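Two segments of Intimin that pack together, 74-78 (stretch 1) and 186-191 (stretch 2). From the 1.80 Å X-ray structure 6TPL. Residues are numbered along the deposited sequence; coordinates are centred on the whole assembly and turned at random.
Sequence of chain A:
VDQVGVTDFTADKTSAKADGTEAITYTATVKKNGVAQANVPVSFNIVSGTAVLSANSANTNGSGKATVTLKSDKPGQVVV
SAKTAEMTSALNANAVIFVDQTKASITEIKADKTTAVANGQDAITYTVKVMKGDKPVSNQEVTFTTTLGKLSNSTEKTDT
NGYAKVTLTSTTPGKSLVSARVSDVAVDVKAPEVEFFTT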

# COMPACT_ATOMS: atom_id res chain seq x y z
N LYS A 74 -9.64 13.94 1.50
CA LYS A 74 -8.44 14.55 0.95
C LYS A 74 -7.75 13.57 0.00
O LYS A 74 -7.47 12.42 0.40
CB LYS A 74 -7.48 14.97 2.07
CG LYS A 74 -6.22 15.67 1.59
CD LYS A 74 -5.16 15.80 2.68
CE LYS A 74 -3.96 16.58 2.17
NZ LYS A 74 -2.83 16.61 3.14
N PRO A 75 -7.46 13.97 -1.23
CA PRO A 75 -6.63 13.11 -2.09
C PRO A 75 -5.27 12.88 -1.45
O PRO A 75 -4.61 13.81 -0.98
CB PRO A 75 -6.51 13.92 -3.40
CG PRO A 75 -7.66 14.89 -3.37
CD PRO A 75 -7.85 15.22 -1.91
N GLY A 76 -4.85 11.62 -1.41
CA GLY A 76 -3.58 11.29 -0.82
C GLY A 76 -3.46 9.81 -0.51
O GLY A 76 -4.34 9.01 -0.82
N GLN A 77 -2.34 9.48 0.13
CA GLN A 77 -2.00 8.12 0.51
C GLN A 77 -2.23 7.96 2.01
O GLN A 77 -1.99 8.89 2.79
CB GLN A 77 -0.53 7.81 0.18
CG GLN A 77 -0.33 6.50 -0.53
CD GLN A 77 1.12 6.28 -0.93
OE1 GLN A 77 1.99 7.07 -0.57
NE2 GLN A 77 1.38 5.22 -1.68
N VAL A 78 -2.69 6.78 2.41
CA VAL A 78 -2.95 6.49 3.82
C VAL A 78 -2.42 5.10 4.15
O VAL A 78 -2.64 4.14 3.40
CB VAL A 78 -4.45 6.59 4.16
CG1 VAL A 78 -4.67 6.30 5.65
CG2 VAL A 78 -5.00 7.96 3.79
N ALA A 186 -1.33 16.55 -6.49
CA ALA A 186 -0.39 16.91 -5.42
C ALA A 186 -0.27 15.79 -4.40
O ALA A 186 -0.55 15.94 -3.21
CB ALA A 186 -0.84 18.22 -4.77
N VAL A 187 0.18 14.63 -4.88
CA VAL A 187 0.38 13.46 -4.03
C VAL A 187 1.71 12.82 -4.39
O VAL A 187 1.93 12.42 -5.54
CB VAL A 187 -0.76 12.43 -4.18
CG1 VAL A 187 -0.49 11.20 -3.34
CG2 VAL A 187 -2.10 13.07 -3.80
N ASP A 188 2.60 12.72 -3.40
CA ASP A 188 3.91 12.08 -3.52
C ASP A 188 3.72 10.59 -3.24
O ASP A 188 3.85 10.13 -2.10
CB ASP A 188 4.90 12.74 -2.56
CG ASP A 188 6.31 12.20 -2.68
OD1 ASP A 188 6.61 11.48 -3.65
OD2 ASP A 188 7.13 12.51 -1.78
N VAL A 189 3.38 9.82 -4.28
CA VAL A 189 2.99 8.44 -4.07
C VAL A 189 4.22 7.59 -3.75
O VAL A 189 5.19 7.57 -4.52
CB VAL A 189 2.25 7.88 -5.30
CG1 VAL A 189 2.00 6.39 -5.12
CG2 VAL A 189 0.93 8.62 -5.50
N LYS A 190 4.17 6.89 -2.63
CA LYS A 190 5.28 6.07 -2.16
C LYS A 190 4.97 4.59 -2.38
O LYS A 190 3.87 4.13 -2.05
CB LYS A 190 5.57 6.32 -0.68
CG LYS A 190 5.83 7.76 -0.32
CD LYS A 190 7.08 8.27 -0.99
CE LYS A 190 7.34 9.73 -0.66
NZ LYS A 190 8.58 10.23 -1.33
N ALA A 191 5.93 3.87 -2.94
CA ALA A 191 5.83 2.42 -3.04
C ALA A 191 6.19 1.78 -1.71
O ALA A 191 6.77 2.44 -0.83
CB ALA A 191 6.76 1.91 -4.14
O HOH W 1 2.31 10.05 0.12

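This is a small contact between two nearly parallel segments far apart in sequence, held by one glutamine side chain that bonds to the backbone of the other segment and by a valine packed against a glycine. The directions of the touching parts differ by 13°, and the two backbones are not hydrogen-bonded to each other: the CA atoms of Gly76 and Val187 lie 5.5 Å apart, those of Gln77 and Val189 6.8 Å. The side chain of Gln77 spans the gap to Lys190. Its amide group meets the backbone of Lys190 as a peptide edge would, giving and accepting at once: Lys190 N donates to Gln77 OE1 at 3.0 Å, and Gln77 NE2 donates to Lys190 O at 2.7 Å, with N-H...acceptor angles of 165° and 156°. The pair of bonds fixes which end of the amide is oxygen and which is nitrogen. Chi1 of Gln77 is -132°, between the usual wells, with chi2 t (176°). A water extends the polar link by donating to both Gln77 OE1 (3.1 Å) and Asp188 O (2.7 Å), which are themselves 3.9 Å apart.

Van der Waals contacts accompany this pairing. Val187 points toward stretch 1, and its CG2 lies 3.8 Å from both Gly76 CA and Pro75 O. Gly76 adopts phi/psi of 163/-175, where a CB would be jammed against the carbonyl oxygen of Pro75; the backbone alone therefore calls for glycine. Val189 is buried and contributes its CG1, 3.7 Å from Gln77 NE2. The charged groups of stretch 2 take no part in the bonding across the contact: the CB of Asp188 points away, and the Lys190 side chain leads its end away from stretch 1, where Lys190 NZ forms a salt bridge with Asp188 OD2 at 2.7 Å. In all, 224 Å² is buried, with Gln77 the most covered residue.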